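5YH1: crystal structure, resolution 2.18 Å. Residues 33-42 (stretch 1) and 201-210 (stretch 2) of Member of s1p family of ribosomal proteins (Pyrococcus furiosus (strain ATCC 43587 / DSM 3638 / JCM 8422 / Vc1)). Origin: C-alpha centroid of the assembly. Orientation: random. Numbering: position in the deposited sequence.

Stretch 1 33-42: VLEALKPKIM
Stretch 2 (201-210) MLATEVARYI

Both stretches are helical and belong to one chain, at least 165 residues apart in sequence where they touch. Their axes approach to 10.0 Å, with N-to-C directions 55° apart and a signed crossing angle of -55°. The register is fixed by three CA–CA distances: Leu-34 to Leu-202 at 8.1 Å, Ile-41 to Val-206 at 5.8 Å and Met-42 to Tyr-209 at 6.7 Å. The backbones are therefore closer at the C-terminal end of stretch 1 than at Leu-34, where leucine side chains from both helices span the gap.

Stretch 2 is a regular helix, phi/psi near -63/-43, with i to i+4 bonds such as Val-206 N to Leu-202 O at 2.9 Å. Stretch 1 is kinked: the N atoms of Pro-39 and Lys-40 have no bond to the preceding turn, and proline nitrogen carries no hydrogen to give. Before the kink Leu-37 departs from regular helical values, at -87/-6, and Lys-38 N bonds to Glu-35 O at 3.3 Å. Regular bonding resumes with Ile-41 N to Leu-37 O at 2.9 Å and Met-42 N to Lys-38 O at 2.8 Å.

No hydrogen bond or salt bridge crosses the interface; the 417 Å² buried, both sides summed, rests chiefly on apolar packing. At one end, Leu-34 (chi1 -74°, chi2 171°) and Leu-37 (-69°, 174°) share the m,t rotamer, and both CA-to-CB bonds point toward stretch 2. Leu-202 starts sideways, but its own m,t conformation (-62°, 167°) brings its end nearer. Its CD2 thus lies 4.2 Å from Leu-34 CD2 and 3.9 Å from Leu-37 CD1, so one methyl serves two leucines a helical turn apart.

Ile-41 occupies the closest backbone approach. Chi1 at -77° (m) places its CG2 4.1 Å from Val-206 CG2 and 3.8 Å from Tyr-209 CD1; chi2 is 172° (t). Val-206 is t (chi1 173°); its short, branched side chain suits the narrow spacing. The same Ile-41 CG2 makes a CH-pi contact over one face of the tyrosine ring, 4.2 Å from the ring centroid and 26° off the normal.

Tyr-209 points toward stretch 1, with chi1 -75° (m) and chi2 79°, and loses 91 Å² to it. Selenomethionine Met-42, m,t,p at -73°, -177° and 84°, leaves its backbone sideways and places CG 3.6 Å from Tyr-209 CE2; its SE is 5.2 Å from the ring centroid, oblique at 63° off the normal. Lys-38, all t, extends so that its aliphatic CE comes 3.6 Å from Tyr-209 OH, while its NZ forms a long 4.0 Å salt bridge to Glu-35 OE1.

Glu-205 also points toward stretch 1, m,m with chi3 -2°, and its OE2 meets Leu-34 CD1 at 4.2 Å. Its buried charge is answered in part within its own helix, by Arg-208 NH1 2.7 Å from Glu-205 OE1 (a salt bridge whose hydrogen bond is weak at 122°), and both carboxylate oxygens are hydrogen-bonded elsewhere in the structure.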

ATOM      1  N   VAL A  33      -6.938 -40.098 -12.945  1.00 34.00           N
ATOM      2  CA  VAL A  33      -7.484 -38.918 -12.274  1.00 33.04           C
ATOM      3  C   VAL A  33      -7.974 -37.897 -13.306  1.00 31.00           C
ATOM      4  O   VAL A  33      -9.117 -37.458 -13.246  1.00 30.37           O
ATOM      5  CB  VAL A  33      -6.474 -38.308 -11.291  1.00 33.15           C
ATOM      6  CG1 VAL A  33      -7.003 -37.004 -10.706  1.00 33.73           C
ATOM      7  CG2 VAL A  33      -6.196 -39.305 -10.171  1.00 33.47           C
ATOM      8  N   LEU A  34      -7.138 -37.559 -14.278  1.00 29.88           N
ATOM      9  CA  LEU A  34      -7.554 -36.629 -15.322  1.00 29.10           C
ATOM     10  C   LEU A  34      -8.755 -37.164 -16.093  1.00 31.53           C
ATOM     11  O   LEU A  34      -9.694 -36.405 -16.370  1.00 31.04           O
ATOM     12  CB  LEU A  34      -6.419 -36.324 -16.282  1.00 27.97           C
ATOM     13  CG  LEU A  34      -5.341 -35.396 -15.720  1.00 28.23           C
ATOM     14  CD1 LEU A  34      -4.164 -35.327 -16.669  1.00 27.58           C
ATOM     15  CD2 LEU A  34      -5.893 -33.996 -15.451  1.00 28.61           C
ATOM     16  N   GLU A  35      -8.734 -38.460 -16.427  1.00 30.72           N
ATOM     17  CA  GLU A  35      -9.859 -39.079 -17.139  1.00 30.84           C
ATOM     18  C   GLU A  35     -11.147 -38.905 -16.357  1.00 27.77           C
ATOM     19  O   GLU A  35     -12.159 -38.547 -16.923  1.00 27.97           O
ATOM     20  CB  GLU A  35      -9.624 -40.573 -17.419  1.00 31.21           C
ATOM     21  CG  GLU A  35      -8.565 -40.855 -18.471  1.00 33.32           C
ATOM     22  CD  GLU A  35      -8.871 -40.249 -19.833  1.00 35.75           C
ATOM     23  OE1 GLU A  35     -10.057 -40.027 -20.162  1.00 39.81           O
ATOM     24  OE2 GLU A  35      -7.911 -40.001 -20.593  1.00 36.80           O
ATOM     25  N   ALA A  36     -11.100 -39.148 -15.058  1.00 27.27           N
ATOM     26  CA  ALA A  36     -12.267 -38.960 -14.208  1.00 28.76           C
ATOM     27  C   ALA A  36     -12.709 -37.470 -14.136  1.00 30.28           C
ATOM     28  O   ALA A  36     -13.895 -37.182 -13.971  1.00 32.54           O
ATOM     29  CB  ALA A  36     -11.997 -39.526 -12.815  1.00 27.18           C
ATOM     30  N   LEU A  37     -11.764 -36.541 -14.278  1.00 30.96           N
ATOM     31  CA  LEU A  37     -12.052 -35.091 -14.228  1.00 30.14           C
ATOM     32  C   LEU A  37     -12.460 -34.511 -15.578  1.00 30.07           C
ATOM     33  O   LEU A  37     -12.815 -33.337 -15.670  1.00 30.35           O
ATOM     34  CB  LEU A  37     -10.823 -34.325 -13.751  1.00 28.44           C
ATOM     35  CG  LEU A  37     -10.405 -34.511 -12.298  1.00 29.52           C
ATOM     36  CD1 LEU A  37      -9.081 -33.792 -12.074  1.00 30.14           C
ATOM     37  CD2 LEU A  37     -11.475 -34.005 -11.337  1.00 29.51           C
ATOM     38  N   LYS A  38     -12.397 -35.319 -16.623  1.00 30.48           N
ATOM     39  CA  LYS A  38     -12.640 -34.836 -17.991  1.00 32.86           C
ATOM     40  C   LYS A  38     -13.955 -34.064 -18.195  1.00 32.18           C
ATOM     41  O   LYS A  38     -13.951 -33.014 -18.831  1.00 32.30           O
ATOM     42  CB  LYS A  38     -12.584 -35.998 -18.967  1.00 33.74           C
ATOM     43  CG  LYS A  38     -12.402 -35.607 -20.418  1.00 36.07           C
ATOM     44  CD  LYS A  38     -11.968 -36.849 -21.170  1.00 39.58           C
ATOM     45  CE  LYS A  38     -11.842 -36.619 -22.655  1.00 42.34           C
ATOM     46  NZ  LYS A  38     -10.883 -37.613 -23.212  1.00 43.63           N
ATOM     47  N   PRO A  39     -15.081 -34.589 -17.686  1.00 31.43           N
ATOM     48  CA  PRO A  39     -16.324 -33.832 -17.860  1.00 32.90           C
ATOM     49  C   PRO A  39     -16.272 -32.405 -17.262  1.00 31.38           C
ATOM     50  O   PRO A  39     -16.748 -31.462 -17.888  1.00 30.84           O
ATOM     51  CB  PRO A  39     -17.371 -34.696 -17.129  1.00 32.22           C
ATOM     52  CG  PRO A  39     -16.779 -36.074 -17.106  1.00 32.63           C
ATOM     53  CD  PRO A  39     -15.307 -35.844 -16.945  1.00 32.77           C
ATOM     54  N   LYS A  40     -15.698 -32.257 -16.076  1.00 30.58           N
ATOM     55  CA  LYS A  40     -15.570 -30.936 -15.453  1.00 31.75           C
ATOM     56  C   LYS A  40     -14.511 -30.079 -16.134  1.00 30.41           C
ATOM     57  O   LYS A  40     -14.679 -28.876 -16.274  1.00 30.28           O
ATOM     58  CB  LYS A  40     -15.291 -31.076 -13.966  1.00 33.68           C
ATOM     59  CG  LYS A  40     -16.349 -31.922 -13.275  1.00 37.62           C
ATOM     60  CD  LYS A  40     -16.553 -31.540 -11.823  1.00 43.90           C
ATOM     61  CE  LYS A  40     -16.559 -32.757 -10.909  1.00 48.61           C
ATOM     62  NZ  LYS A  40     -16.745 -32.347  -9.485  1.00 51.44           N
ATOM     63  N   ILE A  41     -13.433 -30.705 -16.586  1.00 30.12           N
ATOM     64  CA  ILE A  41     -12.435 -30.012 -17.390  1.00 29.42           C
ATOM     65  C   ILE A  41     -13.056 -29.428 -18.663  1.00 29.57           C
ATOM     66  O   ILE A  41     -12.791 -28.270 -19.018  1.00 27.16           O
ATOM     67  CB  ILE A  41     -11.251 -30.943 -17.734  1.00 27.46           C
ATOM     68  CG1 ILE A  41     -10.351 -31.082 -16.498  1.00 27.98           C
ATOM     69  CG2 ILE A  41     -10.456 -30.398 -18.908  1.00 27.05           C
ATOM     70  CD1 ILE A  41      -9.248 -32.115 -16.627  1.00 28.25           C
HETATM   71  N   MSE A  42     -13.883 -30.225 -19.331  1.00 29.46           N
HETATM   72  CA  MSE A  42     -14.542 -29.798 -20.569  1.00 32.00           C
HETATM   73  C   MSE A  42     -15.591 -28.742 -20.292  1.00 29.53           C
HETATM   74  O   MSE A  42     -15.762 -27.827 -21.081  1.00 29.62           O
HETATM   75  CB  MSE A  42     -15.146 -30.988 -21.322  1.00 33.62           C
HETATM   76  CG  MSE A  42     -14.019 -31.801 -21.963  1.00 38.45           C
HETATM   77 SE   MSE A  42     -14.680 -33.315 -23.060  1.00 43.93          SE
HETATM   78  CE  MSE A  42     -15.026 -32.336 -24.735  1.00 38.84           C
HETATM   79  N   MSE A 201      -0.733 -28.196 -13.652  1.00 25.10           N
HETATM   80  CA  MSE A 201      -1.011 -29.383 -14.458  1.00 26.52           C
HETATM   81  C   MSE A 201      -2.438 -29.290 -14.930  1.00 25.40           C
HETATM   82  O   MSE A 201      -2.709 -29.295 -16.132  1.00 24.76           O
HETATM   83  CB  MSE A 201      -0.783 -30.666 -13.655  1.00 28.16           C
HETATM   84  CG  MSE A 201       0.701 -30.912 -13.408  1.00 30.56           C
HETATM   85 SE   MSE A 201       1.016 -32.324 -12.061  1.00 36.17          SE
HETATM   86  CE  MSE A 201       2.654 -31.507 -11.340  1.00 34.64           C
ATOM     87  N   LEU A 202      -3.362 -29.174 -13.989  1.00 25.32           N
ATOM     88  CA  LEU A 202      -4.790 -29.051 -14.329  1.00 25.53           C
ATOM     89  C   LEU A 202      -5.070 -27.914 -15.305  1.00 24.67           C
ATOM     90  O   LEU A 202      -5.795 -28.093 -16.289  1.00 24.35           O
ATOM     91  CB  LEU A 202      -5.604 -28.784 -13.077  1.00 25.24           C
ATOM     92  CG  LEU A 202      -5.565 -29.866 -12.020  1.00 25.91           C
ATOM     93  CD1 LEU A 202      -6.146 -29.336 -10.714  1.00 26.24           C
ATOM     94  CD2 LEU A 202      -6.320 -31.101 -12.507  1.00 26.38           C
ATOM     95  N   ALA A 203      -4.477 -26.752 -15.034  1.00 23.88           N
ATOM     96  CA  ALA A 203      -4.766 -25.550 -15.807  1.00 23.77           C
ATOM     97  C   ALA A 203      -4.221 -25.642 -17.212  1.00 23.87           C
ATOM     98  O   ALA A 203      -4.815 -25.109 -18.156  1.00 24.20           O
ATOM     99  CB  ALA A 203      -4.211 -24.320 -15.105  1.00 23.62           C
ATOM    100  N   THR A 204      -3.061 -26.276 -17.355  1.00 24.17           N
ATOM    101  CA  THR A 204      -2.503 -26.499 -18.690  1.00 24.70           C
ATOM    102  C   THR A 204      -3.435 -27.393 -19.509  1.00 24.34           C
ATOM    103  O   THR A 204      -3.699 -27.100 -20.673  1.00 24.14           O
ATOM    104  CB  THR A 204      -1.083 -27.099 -18.625  1.00 24.73           C
ATOM    105  OG1 THR A 204      -0.193 -26.159 -18.013  1.00 23.98           O
ATOM    106  CG2 THR A 204      -0.570 -27.432 -20.011  1.00 24.66           C
ATOM    107  N   GLU A 205      -3.979 -28.447 -18.900  1.00 25.00           N
ATOM    108  CA  GLU A 205      -4.922 -29.317 -19.627  1.00 25.66           C
ATOM    109  C   GLU A 205      -6.199 -28.541 -19.973  1.00 27.09           C
ATOM    110  O   GLU A 205      -6.649 -28.569 -21.125  1.00 27.88           O
ATOM    111  CB  GLU A 205      -5.246 -30.592 -18.854  1.00 25.24           C
ATOM    112  CG  GLU A 205      -4.037 -31.470 -18.524  1.00 26.01           C
ATOM    113  CD  GLU A 205      -3.383 -32.161 -19.729  1.00 26.48           C
ATOM    114  OE1 GLU A 205      -3.858 -32.026 -20.876  1.00 27.07           O
ATOM    115  OE2 GLU A 205      -2.368 -32.860 -19.529  1.00 25.59           O
ATOM    116  N   VAL A 206      -6.755 -27.795 -19.016  1.00 26.77           N
ATOM    117  CA  VAL A 206      -7.916 -26.950 -19.329  1.00 25.63           C
ATOM    118  C   VAL A 206      -7.586 -26.017 -20.482  1.00 25.82           C
ATOM    119  O   VAL A 206      -8.389 -25.867 -21.421  1.00 26.67           O
ATOM    120  CB  VAL A 206      -8.433 -26.137 -18.126  1.00 25.74           C
ATOM    121  CG1 VAL A 206      -9.519 -25.163 -18.573  1.00 25.73           C
ATOM    122  CG2 VAL A 206      -8.986 -27.055 -17.050  1.00 25.31           C
ATOM    123  N   ALA A 207      -6.405 -25.404 -20.433  1.00 25.87           N
ATOM    124  CA  ALA A 207      -5.992 -24.478 -21.490  1.00 26.25           C
ATOM    125  C   ALA A 207      -5.981 -25.132 -22.874  1.00 27.08           C
ATOM    126  O   ALA A 207      -6.330 -24.497 -23.866  1.00 28.00           O
ATOM    127  CB  ALA A 207      -4.625 -23.884 -21.184  1.00 26.25           C
ATOM    128  N   ARG A 208      -5.568 -26.394 -22.938  1.00 28.49           N
ATOM    129  CA  ARG A 208      -5.558 -27.138 -24.201  1.00 28.98           C
ATOM    130  C   ARG A 208      -6.980 -27.328 -24.748  1.00 29.37           C
ATOM    131  O   ARG A 208      -7.192 -27.247 -25.958  1.00 31.82           O
ATOM    132  CB  ARG A 208      -4.856 -28.495 -24.032  1.00 28.96           C
ATOM    133  CG  ARG A 208      -3.355 -28.389 -23.789  1.00 29.26           C
ATOM    134  CD  ARG A 208      -2.706 -29.740 -23.500  1.00 29.95           C
ATOM    135  NE  ARG A 208      -3.020 -30.700 -24.561  1.00 29.74           N
ATOM    136  CZ  ARG A 208      -3.967 -31.639 -24.500  1.00 29.70           C
ATOM    137  NH1 ARG A 208      -4.699 -31.831 -23.410  1.00 29.99           N
ATOM    138  NH2 ARG A 208      -4.175 -32.408 -25.551  1.00 30.29           N
ATOM    139  N   TYR A 209      -7.948 -27.567 -23.865  1.00 28.72           N
ATOM    140  CA  TYR A 209      -9.348 -27.633 -24.282  1.00 29.32           C
ATOM    141  C   TYR A 209      -9.900 -26.268 -24.700  1.00 30.48           C
ATOM    142  O   TYR A 209     -10.711 -26.180 -25.621  1.00 29.68           O
ATOM    143  CB  TYR A 209     -10.220 -28.247 -23.192  1.00 30.29           C
ATOM    144  CG  TYR A 209     -10.058 -29.745 -23.079  1.00 31.90           C
ATOM    145  CD1 TYR A 209      -8.974 -30.293 -22.411  1.00 32.34           C
ATOM    146  CD2 TYR A 209     -10.984 -30.619 -23.643  1.00 31.70           C
ATOM    147  CE1 TYR A 209      -8.815 -31.659 -22.288  1.00 32.08           C
ATOM    148  CE2 TYR A 209     -10.830 -31.991 -23.526  1.00 32.48           C
ATOM    149  CZ  TYR A 209      -9.734 -32.504 -22.853  1.00 32.58           C
ATOM    150  OH  TYR A 209      -9.552 -33.864 -22.727  1.00 31.85           O
ATOM    151  N   ILE A 210      -9.459 -25.200 -24.034  1.00 30.06           N
ATOM    152  CA  ILE A 210      -9.880 -23.859 -24.415  1.00 29.42           C
ATOM    153  C   ILE A 210      -9.372 -23.533 -25.808  1.00 30.66           C
ATOM    154  O   ILE A 210     -10.126 -23.028 -26.635  1.00 29.98           O
ATOM    155  CB  ILE A 210      -9.389 -22.785 -23.412  1.00 29.21           C
ATOM    156  CG1 ILE A 210     -10.137 -22.929 -22.089  1.00 28.80           C
ATOM    157  CG2 ILE A 210      -9.596 -21.383 -23.971  1.00 29.89           C
ATOM    158  CD1 ILE A 210      -9.452 -22.259 -20.921  1.00 29.43           C
TER